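Local coordinates for cell division protein SepF (Methanobrevibacter smithii, PDB 7AL1) that probably anchors the division protein FtsZ to the cell membrane in this archaeon, the piece described being the C-terminal SepF domain, at residues K20-I25 with F54-E59; N26-Q31 with V39-S44; E59-M64 with A70-L75. One frame throughout, in Å; residues are numbered along the deposited sequence.

Interaction 1: K20-I25 with F54-E59; sequences KTIDDI and FKLAGE
Ile25 and Ile22 share nearly the same first torsion, and Ile25 points toward helix 51-68. In Ile25, CG1 lies anti to the carbonyl carbon (chi1 -65°), and the extended chain carries CD1 across to Ala57. CD1 rests 3.8 Å from Ala57 CB and also lies close to the Ala57 backbone. One turn earlier, Ile22 meets Leu56. Leu56 CG stands anti to its own N (chi1 180°), which sends CD2 out to the isoleucine. Ile22 CG2 is 3.7 Å from Leu56 CD2, and Ile22 CD1 and CG1 lie close to the same methyl. The two side chains cross at about a right angle. Ile25 comes nearest in backbone too, its CA 6.3 Å from Ala57 CA, a spacing that the small alanine allows. Leu46 of helix 44-49 packs on both Ile25 and Ala57. Trimming Ile25 to an alanine would probably leave the Ala57 methyl less well packed and open a gap between the helices. The start of helix 22-33 is fixed by a capping box of Thr21 and Asp24. Asp24 N donates to Thr21 OG1 at 3.0 Å. Asp24 OD2 accepts from Lys20 N at 2.9 Å through its anti lone pair, in a nearly straight bond (171°). Polar bonds thus set the helix start, while the contact between the two helices is purely apolar, with no hydrogen bond across it.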
ATOM      1  N   LYS A  20      16.344   1.508   7.693  1.00 18.39           N
ATOM      2  CA  LYS A  20      17.095   1.414   8.939  1.00 18.41           C
ATOM      3  C   LYS A  20      18.134   2.501   9.107  1.00 22.33           C
ATOM      4  O   LYS A  20      18.638   2.677  10.228  1.00 25.39           O
ATOM      5  CB  LYS A  20      17.809   0.060   9.030  1.00 23.38           C
ATOM      6  CG  LYS A  20      16.869  -1.114   9.053  1.00 27.72           C
ATOM      7  CD  LYS A  20      17.604  -2.372   9.476  1.00 33.90           C
ATOM      8  CE  LYS A  20      16.686  -3.567   9.419  1.00 38.22           C
ATOM      9  NZ  LYS A  20      17.404  -4.801   9.836  1.00 56.12           N
ATOM     10  N   THR A  21      18.453   3.254   8.053  1.00 21.45           N
ATOM     11  CA  THR A  21      19.502   4.259   8.065  1.00 24.36           C
ATOM     12  C   THR A  21      19.015   5.495   7.326  1.00 22.47           C
ATOM     13  O   THR A  21      18.013   5.454   6.598  1.00 20.82           O
ATOM     14  CB  THR A  21      20.768   3.756   7.365  1.00 27.51           C
ATOM     15  OG1 THR A  21      20.493   3.549   5.972  1.00 25.62           O
ATOM     16  CG2 THR A  21      21.235   2.451   7.976  1.00 27.55           C
ATOM     17  N   ILE A  22      19.770   6.592   7.472  1.00 24.52           N
ATOM     18  CA  ILE A  22      19.479   7.804   6.704  1.00 24.14           C
ATOM     19  C   ILE A  22      19.629   7.538   5.208  1.00 23.96           C
ATOM     20  O   ILE A  22      18.855   8.046   4.379  1.00 22.35           O
ATOM     21  CB  ILE A  22      20.380   8.970   7.154  1.00 37.12           C
ATOM     22  CG1 ILE A  22      20.137   9.297   8.631  1.00 55.06           C
ATOM     23  CG2 ILE A  22      20.125  10.193   6.277  1.00 39.04           C
ATOM     24  CD1 ILE A  22      20.943  10.485   9.153  1.00 61.17           C
ATOM     25  N   ASP A  23      20.626   6.742   4.825  1.00 22.12           N
ATOM     26  CA  ASP A  23      20.793   6.439   3.408  1.00 22.85           C
ATOM     27  C   ASP A  23      19.569   5.717   2.873  1.00 22.62           C
ATOM     28  O   ASP A  23      19.165   5.930   1.724  1.00 22.09           O
ATOM     29  CB  ASP A  23      22.051   5.614   3.183  1.00 30.09           C
ATOM     30  CG  ASP A  23      23.311   6.390   3.470  1.00 65.48           C
ATOM     31  OD1 ASP A  23      23.274   7.641   3.439  1.00 76.85           O
ATOM     32  OD2 ASP A  23      24.339   5.738   3.740  1.00 63.02           O
ATOM     33  N   ASP A  24      18.954   4.846   3.684  1.00 21.15           N
ATOM     34  CA  ASP A  24      17.754   4.175   3.205  1.00 18.95           C
ATOM     35  C   ASP A  24      16.637   5.191   2.969  1.00 20.07           C
ATOM     36  O   ASP A  24      15.839   5.059   2.025  1.00 18.07           O
ATOM     37  CB  ASP A  24      17.267   3.153   4.234  1.00 20.04           C
ATOM     38  CG  ASP A  24      18.174   1.975   4.357  1.00 27.07           C
ATOM     39  OD1 ASP A  24      19.026   1.760   3.459  1.00 28.85           O
ATOM     40  OD2 ASP A  24      18.018   1.232   5.363  1.00 24.32           O
ATOM     41  N   ILE A  25      16.546   6.196   3.849  1.00 18.84           N
ATOM     42  CA  ILE A  25      15.568   7.253   3.636  1.00 19.20           C
ATOM     43  C   ILE A  25      15.815   7.938   2.300  1.00 21.12           C
ATOM     44  O   ILE A  25      14.883   8.217   1.538  1.00 19.57           O
ATOM     45  CB  ILE A  25      15.602   8.254   4.798  1.00 20.42           C
ATOM     46  CG1 ILE A  25      15.162   7.609   6.124  1.00 21.54           C
ATOM     47  CG2 ILE A  25      14.720   9.467   4.506  1.00 23.09           C
ATOM     48  CD1 ILE A  25      15.517   8.445   7.379  1.00 27.92           C
ATOM     49  N   PHE A  54      13.868   8.940  12.632  1.00 20.40           N
ATOM     50  CA  PHE A  54      12.425   8.976  12.435  1.00 20.37           C
ATOM     51  C   PHE A  54      11.978  10.391  12.112  1.00 23.55           C
ATOM     52  O   PHE A  54      11.204  10.618  11.177  1.00 21.48           O
ATOM     53  CB  PHE A  54      11.728   8.408  13.666  1.00 21.35           C
ATOM     54  CG  PHE A  54      10.228   8.404  13.577  1.00 19.40           C
ATOM     55  CD1 PHE A  54       9.569   7.521  12.752  1.00 22.52           C
ATOM     56  CD2 PHE A  54       9.479   9.270  14.367  1.00 21.57           C
ATOM     57  CE1 PHE A  54       8.190   7.511  12.674  1.00 23.59           C
ATOM     58  CE2 PHE A  54       8.104   9.288  14.282  1.00 27.16           C
ATOM     59  CZ  PHE A  54       7.455   8.397  13.454  1.00 24.40           C
ATOM     60  N   LYS A  55      12.468  11.375  12.872  1.00 25.13           N
ATOM     61  CA  LYS A  55      12.055  12.742  12.592  1.00 25.79           C
ATOM     62  C   LYS A  55      12.532  13.202  11.216  1.00 24.84           C
ATOM     63  O   LYS A  55      11.781  13.859  10.482  1.00 25.26           O
ATOM     64  CB  LYS A  55      12.517  13.695  13.687  1.00 34.66           C
ATOM     65  CG  LYS A  55      11.994  15.106  13.465  1.00 68.70           C
ATOM     66  CD  LYS A  55      11.599  15.788  14.757  1.00 81.90           C
ATOM     67  CE  LYS A  55      10.629  16.933  14.488  1.00 80.79           C
ATOM     68  NZ  LYS A  55       9.217  16.466  14.358  1.00 78.80           N
ATOM     69  N   LEU A  56      13.775  12.868  10.852  1.00 23.28           N
ATOM     70  CA  LEU A  56      14.289  13.223   9.531  1.00 24.27           C
ATOM     71  C   LEU A  56      13.433  12.622   8.421  1.00 26.53           C
ATOM     72  O   LEU A  56      13.149  13.282   7.410  1.00 23.89           O
ATOM     73  CB  LEU A  56      15.722  12.711   9.380  1.00 30.27           C
ATOM     74  CG  LEU A  56      16.401  13.003   8.048  1.00 33.71           C
ATOM     75  CD1 LEU A  56      16.431  14.504   7.808  1.00 41.08           C
ATOM     76  CD2 LEU A  56      17.809  12.439   7.989  1.00 46.51           C
ATOM     77  N   ALA A  57      13.043  11.358   8.567  1.00 23.07           N
ATOM     78  CA  ALA A  57      12.172  10.765   7.562  1.00 21.82           C
ATOM     79  C   ALA A  57      10.897  11.573   7.414  1.00 23.44           C
ATOM     80  O   ALA A  57      10.442  11.828   6.294  1.00 21.11           O
ATOM     81  CB  ALA A  57      11.852   9.319   7.926  1.00 22.74           C
ATOM     82  N   GLY A  58      10.320  12.017   8.525  1.00 22.34           N
ATOM     83  CA  GLY A  58       9.128  12.842   8.440  1.00 20.12           C
ATOM     84  C   GLY A  58       9.385  14.150   7.726  1.00 22.01           C
ATOM     85  O   GLY A  58       8.539  14.628   6.969  1.00 23.20           O
ATOM     86  N   GLU A  59      10.568  14.731   7.937  1.00 21.95           N
ATOM     87  CA  GLU A  59      10.896  15.981   7.254  1.00 23.07           C
ATOM     88  C   GLU A  59      11.062  15.758   5.760  1.00 25.77           C
ATOM     89  O   GLU A  59      10.665  16.607   4.953  1.00 25.05           O
ATOM     90  CB  GLU A  59      12.155  16.597   7.857  1.00 31.11           C
ATOM     91  CG  GLU A  59      11.944  17.136   9.269  1.00 45.61           C
ATOM     92  CD  GLU A  59      13.247  17.435   9.988  1.00 69.28           C
ATOM     93  OE1 GLU A  59      14.320  17.260   9.375  1.00 70.71           O
ATOM     94  OE2 GLU A  59      13.194  17.844  11.168  1.00 77.82           O
TER

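Interaction 2: N26-Q31 with V39-S44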
ATOM      1  N   ASN A  26      17.074   8.274   2.011  1.00 19.16           N
ATOM      2  CA  ASN A  26      17.385   8.988   0.786  1.00 19.94           C
ATOM      3  C   ASN A  26      17.142   8.107  -0.416  1.00 20.55           C
ATOM      4  O   ASN A  26      16.788   8.613  -1.472  1.00 18.06           O
ATOM      5  CB  ASN A  26      18.791   9.545   0.884  1.00 26.05           C
ATOM      6  CG  ASN A  26      18.843  10.759   1.797  1.00 23.92           C
ATOM      7  OD1 ASN A  26      17.864  11.512   1.882  1.00 26.48           O
ATOM      8  ND2 ASN A  26      19.944  10.947   2.494  1.00 32.88           N
ATOM      9  N   TYR A  27      17.255   6.791  -0.259  1.00 18.27           N
ATOM     10  CA  TYR A  27      16.861   5.902  -1.334  1.00 16.96           C
ATOM     11  C   TYR A  27      15.364   5.964  -1.589  1.00 15.65           C
ATOM     12  O   TYR A  27      14.937   5.936  -2.742  1.00 16.98           O
ATOM     13  CB  TYR A  27      17.291   4.478  -0.993  1.00 20.60           C
ATOM     14  CG  TYR A  27      16.905   3.455  -2.035  1.00 20.42           C
ATOM     15  CD1 TYR A  27      17.579   3.367  -3.249  1.00 23.06           C
ATOM     16  CD2 TYR A  27      15.843   2.602  -1.830  1.00 21.13           C
ATOM     17  CE1 TYR A  27      17.209   2.416  -4.196  1.00 26.28           C
ATOM     18  CE2 TYR A  27      15.476   1.655  -2.768  1.00 26.91           C
ATOM     19  CZ  TYR A  27      16.147   1.588  -3.945  1.00 27.76           C
ATOM     20  OH  TYR A  27      15.748   0.637  -4.857  1.00 33.18           O
ATOM     21  N   VAL A  28      14.554   5.981  -0.527  1.00 17.60           N
ATOM     22  CA  VAL A  28      13.106   6.148  -0.673  1.00 17.05           C
ATOM     23  C   VAL A  28      12.812   7.396  -1.483  1.00 18.16           C
ATOM     24  O   VAL A  28      11.999   7.384  -2.411  1.00 18.89           O
ATOM     25  CB  VAL A  28      12.431   6.209   0.708  1.00 18.56           C
ATOM     26  CG1 VAL A  28      11.011   6.701   0.614  1.00 20.72           C
ATOM     27  CG2 VAL A  28      12.479   4.878   1.386  1.00 19.62           C
ATOM     28  N   VAL A  29      13.460   8.506  -1.119  1.00 18.21           N
ATOM     29  CA  VAL A  29      13.228   9.769  -1.824  1.00 19.84           C
ATOM     30  C   VAL A  29      13.545   9.606  -3.294  1.00 20.46           C
ATOM     31  O   VAL A  29      12.790  10.043  -4.178  1.00 20.37           O
ATOM     32  CB  VAL A  29      14.083  10.884  -1.199  1.00 19.14           C
ATOM     33  CG1 VAL A  29      13.996  12.181  -1.993  1.00 22.17           C
ATOM     34  CG2 VAL A  29      13.645  11.122   0.232  1.00 21.83           C
ATOM     35  N   ASP A  30      14.682   8.987  -3.590  1.00 18.58           N
ATOM     36  CA  ASP A  30      15.073   8.832  -4.985  1.00 19.80           C
ATOM     37  C   ASP A  30      14.069   7.975  -5.760  1.00 17.68           C
ATOM     38  O   ASP A  30      13.788   8.246  -6.929  1.00 17.24           O
ATOM     39  CB  ASP A  30      16.482   8.247  -5.078  1.00 17.52           C
ATOM     40  CG  ASP A  30      17.559   9.207  -4.622  1.00 22.20           C
ATOM     41  OD1 ASP A  30      17.236  10.374  -4.385  1.00 23.12           O
ATOM     42  OD2 ASP A  30      18.706   8.753  -4.494  1.00 25.13           O
ATOM     43  N   GLN A  31      13.504   6.952  -5.113  1.00 16.43           N
ATOM     44  CA  GLN A  31      12.517   6.107  -5.789  1.00 15.72           C
ATOM     45  C   GLN A  31      11.286   6.910  -6.174  1.00 18.86           C
ATOM     46  O   GLN A  31      10.755   6.769  -7.281  1.00 18.94           O
ATOM     47  CB  GLN A  31      12.144   4.926  -4.906  1.00 17.93           C
ATOM     48  CG  GLN A  31      13.239   3.882  -4.854  1.00 18.85           C
ATOM     49  CD  GLN A  31      13.420   3.236  -6.218  1.00 25.62           C
ATOM     50  OE1 GLN A  31      12.459   2.755  -6.821  1.00 28.25           O
ATOM     51  NE2 GLN A  31      14.640   3.264  -6.725  1.00 30.26           N
ATOM     52  N   VAL A  39       6.010   4.178  -3.014  1.00 17.11           N
ATOM     53  CA  VAL A  39       6.723   3.450  -1.975  1.00 16.34           C
ATOM     54  C   VAL A  39       5.770   3.191  -0.828  1.00 16.01           C
ATOM     55  O   VAL A  39       5.132   4.119  -0.313  1.00 16.96           O
ATOM     56  CB  VAL A  39       7.973   4.209  -1.479  1.00 17.40           C
ATOM     57  CG1 VAL A  39       8.645   3.445  -0.331  1.00 18.87           C
ATOM     58  CG2 VAL A  39       8.944   4.440  -2.618  1.00 18.60           C
ATOM     59  N   ILE A  40       5.635   1.937  -0.444  1.00 16.50           N
ATOM     60  CA  ILE A  40       4.979   1.577   0.815  1.00 16.06           C
ATOM     61  C   ILE A  40       6.083   1.500   1.859  1.00 15.45           C
ATOM     62  O   ILE A  40       6.932   0.605   1.817  1.00 16.29           O
ATOM     63  CB  ILE A  40       4.168   0.281   0.715  1.00 17.83           C
ATOM     64  CG1 ILE A  40       3.029   0.459  -0.308  1.00 20.05           C
ATOM     65  CG2 ILE A  40       3.635  -0.066   2.090  1.00 19.55           C
ATOM     66  CD1 ILE A  40       2.309  -0.830  -0.684  1.00 25.09           C
ATOM     67  N   LEU A  41       6.122   2.494   2.737  1.00 16.95           N
ATOM     68  CA  LEU A  41       7.215   2.749   3.647  1.00 17.55           C
ATOM     69  C   LEU A  41       6.801   2.264   5.029  1.00 16.82           C
ATOM     70  O   LEU A  41       5.729   2.640   5.518  1.00 17.74           O
ATOM     71  CB  LEU A  41       7.386   4.285   3.682  1.00 20.73           C
ATOM     72  CG  LEU A  41       8.522   4.890   4.462  1.00 20.04           C
ATOM     73  CD1 LEU A  41       9.815   4.393   3.946  1.00 26.11           C
ATOM     74  CD2 LEU A  41       8.466   6.398   4.321  1.00 26.72           C
ATOM     75  N   ASP A  42       7.652   1.468   5.683  1.00 15.78           N
ATOM     76  CA  ASP A  42       7.429   1.027   7.054  1.00 15.96           C
ATOM     77  C   ASP A  42       8.447   1.757   7.939  1.00 16.64           C
ATOM     78  O   ASP A  42       9.637   1.448   7.890  1.00 17.25           O
ATOM     79  CB  ASP A  42       7.582  -0.487   7.207  1.00 17.82           C
ATOM     80  CG  ASP A  42       7.380  -0.951   8.616  1.00 20.94           C
ATOM     81  OD1 ASP A  42       7.079  -0.148   9.504  1.00 19.50           O
ATOM     82  OD2 ASP A  42       7.542  -2.191   8.864  1.00 24.72           O
ATOM     83  N   LEU A  43       7.993   2.738   8.720  1.00 16.11           N
ATOM     84  CA  LEU A  43       8.861   3.545   9.563  1.00 16.86           C
ATOM     85  C   LEU A  43       9.079   2.976  10.951  1.00 17.27           C
ATOM     86  O   LEU A  43       9.673   3.648  11.803  1.00 17.77           O
ATOM     87  CB  LEU A  43       8.290   4.967   9.691  1.00 19.30           C
ATOM     88  CG  LEU A  43       8.378   5.785   8.401  1.00 18.72           C
ATOM     89  CD1 LEU A  43       7.834   7.181   8.650  1.00 21.95           C
ATOM     90  CD2 LEU A  43       9.822   5.899   7.951  1.00 22.03           C
ATOM     91  N   SER A  44       8.650   1.745  11.202  1.00 17.81           N
ATOM     92  CA  SER A  44       8.666   1.228  12.564  1.00 19.06           C
ATOM     93  C   SER A  44      10.074   1.039  13.107  1.00 18.88           C
ATOM     94  O   SER A  44      10.283   1.188  14.313  1.00 20.55           O
ATOM     95  CB  SER A  44       7.893  -0.098  12.649  1.00 20.17           C
ATOM     96  OG  SER A  44       8.451  -1.098  11.813  1.00 25.30           O
TER
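Val28 reaches from helix 22-33 to two residues of strand 39-42 and makes two of the three side-chain contacts here. Its two methyls divide the work. CG2 touches Leu41 CD1 at 3.7 Å, the side chains crossing at about a right angle. CG1 lies 4.1 Å from Val39 CG1, where the meeting is more slanted. Val39 uses its other methyl for the next turn of the helix, with CG2 4.0 Å from Gln31 CB. Only the aliphatic base of Gln31 takes part. Its CG is anti to the carbonyl carbon (chi1 -74°), which lays it 3.7 Å above the plane of the Tyr27 ring, offset toward the rim. Beyond CG the chain bends. The amide oxygen OE1 is held by Asn37 ND2, so the polar end of Gln31 has a partner just before the strand. At the far end of the strand, Asp42 OD1 accepts from Ser44 N at 3.0 Å and makes an Asx turn. The donor comes in 46° out of the carboxylate plane. Asn82 N also bonds to Asp42 OD1. The contact belongs to the beta-alpha-beta unit of strand 13-17, helix 22-33 and strand 39-42. Helix and strand segments run nearly antiparallel, 163° apart, with axes 9.8 Å from each other. Ile17 of strand 13-17 packs on Val28 and Val39, while Leu41 also meets Ile86 of strand 81-87 and Ile61 of helix 51-68.

Interaction 3: E59-M64 with A70-L75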
ATOM      1  N   GLU A  59      10.568  14.731   7.937  1.00 21.95           N
ATOM      2  CA  GLU A  59      10.896  15.981   7.254  1.00 23.07           C
ATOM      3  C   GLU A  59      11.062  15.758   5.760  1.00 25.77           C
ATOM      4  O   GLU A  59      10.665  16.607   4.953  1.00 25.05           O
ATOM      5  CB  GLU A  59      12.155  16.597   7.857  1.00 31.11           C
ATOM      6  CG  GLU A  59      11.944  17.136   9.269  1.00 45.61           C
ATOM      7  CD  GLU A  59      13.247  17.435   9.988  1.00 69.28           C
ATOM      8  OE1 GLU A  59      14.320  17.260   9.375  1.00 70.71           O
ATOM      9  OE2 GLU A  59      13.194  17.844  11.168  1.00 77.82           O
ATOM     10  N   LYS A  60      11.642  14.620   5.356  1.00 22.66           N
ATOM     11  CA  LYS A  60      11.795  14.344   3.930  1.00 22.26           C
ATOM     12  C   LYS A  60      10.443  14.071   3.285  1.00 21.25           C
ATOM     13  O   LYS A  60      10.211  14.449   2.129  1.00 21.27           O
ATOM     14  CB  LYS A  60      12.746  13.166   3.713  1.00 24.89           C
ATOM     15  CG  LYS A  60      14.150  13.382   4.262  1.00 30.74           C
ATOM     16  CD  LYS A  60      15.052  14.188   3.348  1.00 39.24           C
ATOM     17  CE  LYS A  60      16.478  14.209   3.893  1.00 44.45           C
ATOM     18  NZ  LYS A  60      17.524  14.169   2.834  1.00 63.03           N
ATOM     19  N   ILE A  61       9.536  13.405   4.003  1.00 23.41           N
ATOM     20  CA  ILE A  61       8.192  13.208   3.467  1.00 22.72           C
ATOM     21  C   ILE A  61       7.509  14.559   3.268  1.00 24.36           C
ATOM     22  O   ILE A  61       6.870  14.797   2.234  1.00 21.97           O
ATOM     23  CB  ILE A  61       7.396  12.246   4.369  1.00 24.76           C
ATOM     24  CG1 ILE A  61       7.995  10.834   4.268  1.00 23.18           C
ATOM     25  CG2 ILE A  61       5.930  12.226   3.999  1.00 23.31           C
ATOM     26  CD1 ILE A  61       7.554   9.886   5.367  1.00 26.35           C
ATOM     27  N   LYS A  62       7.662  15.461   4.239  1.00 22.22           N
ATOM     28  CA  LYS A  62       7.110  16.806   4.117  0.52 22.81           C
ATOM     29  C   LYS A  62       7.631  17.497   2.867  1.00 22.88           C
ATOM     30  O   LYS A  62       6.859  18.096   2.106  1.00 21.55           O
ATOM     31  CB  LYS A  62       7.515  17.586   5.362  0.52 24.85           C
ATOM     32  CG  LYS A  62       7.017  18.992   5.428  0.52 28.07           C
ATOM     33  CD  LYS A  62       7.675  19.734   6.600  0.52 31.14           C
ATOM     34  CE  LYS A  62       7.557  18.978   7.912  0.52 36.47           C
ATOM     35  NZ  LYS A  62       6.175  18.497   8.202  0.52 40.87           N
ATOM     36  N   GLN A  63       8.938  17.399   2.630  1.00 21.66           N
ATOM     37  CA  GLN A  63       9.543  18.027   1.461  1.00 23.18           C
ATOM     38  C   GLN A  63       9.008  17.423   0.163  1.00 21.11           C
ATOM     39  O   GLN A  63       8.754  18.139  -0.819  1.00 21.21           O
ATOM     40  CB  GLN A  63      11.066  17.920   1.572  1.00 27.84           C
ATOM     41  CG  GLN A  63      11.863  18.676   0.498  1.00 52.42           C
ATOM     42  CD  GLN A  63      13.354  18.787   0.823  1.00 58.03           C
ATOM     43  OE1 GLN A  63      13.934  19.873   0.772  1.00 55.90           O
ATOM     44  NE2 GLN A  63      13.975  17.658   1.161  1.00 49.56           N
ATOM     45  N   MET A  64       8.810  16.103   0.127  1.00 20.61           N
ATOM     46  CA  MET A  64       8.307  15.514  -1.106  1.00 19.94           C
ATOM     47  C   MET A  64       6.889  15.983  -1.403  1.00 20.63           C
ATOM     48  O   MET A  64       6.540  16.225  -2.562  1.00 19.71           O
ATOM     49  CB  MET A  64       8.336  13.990  -1.048  1.00 21.71           C
ATOM     50  CG  MET A  64       9.735  13.384  -1.119  1.00 21.71           C
ATOM     51  SD  MET A  64       9.783  11.593  -1.357  1.00 25.74           S
ATOM     52  CE  MET A  64       9.271  11.163   0.265  1.00 25.31           C
ATOM     53  N   ALA A  70       4.167  15.075  -4.330  1.00 19.94           N
ATOM     54  CA  ALA A  70       3.857  13.716  -3.909  1.00 19.31           C
ATOM     55  C   ALA A  70       2.719  13.718  -2.898  1.00 18.57           C
ATOM     56  O   ALA A  70       2.457  14.717  -2.216  1.00 22.98           O
ATOM     57  CB  ALA A  70       5.098  13.052  -3.308  1.00 19.52           C
ATOM     58  N   GLU A  71       2.032  12.578  -2.806  1.00 17.53           N
ATOM     59  CA  GLU A  71       1.054  12.321  -1.757  1.00 21.27           C
ATOM     60  C   GLU A  71       1.656  11.368  -0.731  1.00 19.62           C
ATOM     61  O   GLU A  71       2.515  10.565  -1.063  1.00 19.92           O
ATOM     62  CB  GLU A  71      -0.188  11.627  -2.339  1.00 27.32           C
ATOM     63  CG  GLU A  71      -1.017  12.414  -3.354  1.00 30.27           C
ATOM     64  CD  GLU A  71      -2.279  11.649  -3.784  1.00 43.43           C
ATOM     65  OE1 GLU A  71      -2.197  10.843  -4.738  1.00 30.91           O
ATOM     66  OE2 GLU A  71      -3.349  11.846  -3.164  1.00 42.37           O
ATOM     67  N   ALA A  72       1.239  11.474   0.527  1.00 19.87           N
ATOM     68  CA  ALA A  72       1.707  10.546   1.554  1.00 18.85           C
ATOM     69  C   ALA A  72       0.544  10.271   2.475  1.00 21.38           C
ATOM     70  O   ALA A  72       0.087  11.192   3.161  1.00 24.50           O
ATOM     71  CB  ALA A  72       2.879  11.120   2.347  1.00 23.81           C
ATOM     72  N   LEU A  73       0.082   9.032   2.511  1.00 19.58           N
ATOM     73  CA  LEU A  73      -1.136   8.640   3.202  1.00 20.98           C
ATOM     74  C   LEU A  73      -0.816   7.553   4.205  1.00 18.18           C
ATOM     75  O   LEU A  73      -0.250   6.510   3.841  1.00 17.26           O
ATOM     76  CB  LEU A  73      -2.174   8.143   2.188  1.00 23.99           C
ATOM     77  CG  LEU A  73      -3.541   7.785   2.747  1.00 23.86           C
ATOM     78  CD1 LEU A  73      -4.287   9.033   3.209  1.00 27.63           C
ATOM     79  CD2 LEU A  73      -4.363   7.038   1.706  1.00 29.63           C
ATOM     80  N   LEU A  74      -1.155   7.794   5.454  1.00 19.53           N
ATOM     81  CA  LEU A  74      -0.994   6.792   6.482  1.00 18.46           C
ATOM     82  C   LEU A  74      -1.904   5.604   6.172  1.00 21.81           C
ATOM     83  O   LEU A  74      -3.097   5.769   5.894  1.00 23.52           O
ATOM     84  CB  LEU A  74      -1.368   7.416   7.821  1.00 21.02           C
ATOM     85  CG  LEU A  74      -1.431   6.425   8.968  1.00 21.17           C
ATOM     86  CD1 LEU A  74      -0.100   5.795   9.250  1.00 22.38           C
ATOM     87  CD2 LEU A  74      -1.909   7.150  10.221  1.00 30.73           C
ATOM     88  N   LEU A  75      -1.349   4.397   6.238  1.00 18.35           N
ATOM     89  CA  LEU A  75      -2.139   3.180   6.058  1.00 19.26           C
ATOM     90  C   LEU A  75      -2.473   2.500   7.377  1.00 18.93           C
ATOM     91  O   LEU A  75      -3.651   2.208   7.631  1.00 21.19           O
ATOM     92  CB  LEU A  75      -1.392   2.203   5.141  1.00 17.66           C
ATOM     93  CG  LEU A  75      -1.118   2.663   3.730  1.00 17.44           C
ATOM     94  CD1 LEU A  75      -0.357   1.625   2.933  1.00 20.19           C
ATOM     95  CD2 LEU A  75      -2.420   3.030   3.021  1.00 20.04           C
TER
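Ile61 and Met64, in the last turns of helix 51-68, meet Ala70 and Ala72 around the start of strand 71-78, an edge strand of the sheet within this chain, just after the chain has left the helix. The contact is a helix-to-strand connection that turns back and lays the helix over the strand it has just led into. Near the turn, the backbones are joined directly. Ala70 N donates to Met64 O at 3.2 Å, with an N-H...O angle of 161°. The donor sits 39° above the carbonyl plane. The approach to the oxygen is bent, with a C=O...N angle of 132°. The two residues come close here, their CA atoms 5.6 Å apart. The Ala70 methyl packs on the same peptide group, its CB 3.6 Å from Met64 O. It also faces Met64 CB, at 4.1 Å. The rest of the methionine leads away from Ala70. The chain bends at chi3, and the side chain packs on Val32 and Leu33 of helix 22-33 and on Ile86 of strand 81-87. One turn back along the helix, Ile61 meets the strand with a single branch. CG2 lies anti to the backbone N, and it touches Ala72 CB at 3.6 Å. The CA atoms of this pair are 7.3 Å apart, so helix and strand have spread since the turn. Ile86 packs on Ile61 as well. Leu73 of the strand packs on Leu16 of the second subunit, so the strand lies between its own helix and the neighbouring chain. The chemistry is mixed in a simple way: one backbone hydrogen bond pins the chain reversal, and beyond it Ile61 and Ala72 meet by apolar packing, with the small alanines letting the helix come near.

In the fold
From the N terminus, strand 13-17 leads into helix 22-33, whose first turn opens interaction 1 and whose later turns open interaction 2. Interaction 2 closes first, at strand 39-42, and is nested inside the larger loop that interaction 1 closes on helix 51-68. Interaction 3 follows in series: it starts at Glu59, which it shares with interaction 1, and closes a short loop at strand 71-78. Together they tie the two helices to each other and each helix to the mixed sheet. Ala57 packs on Leu43, linking interactions 1 and 2. Val29 packs on Met64, and Lys60 NZ probably bonds to Asn26 OD1, linking interactions 2 and 3.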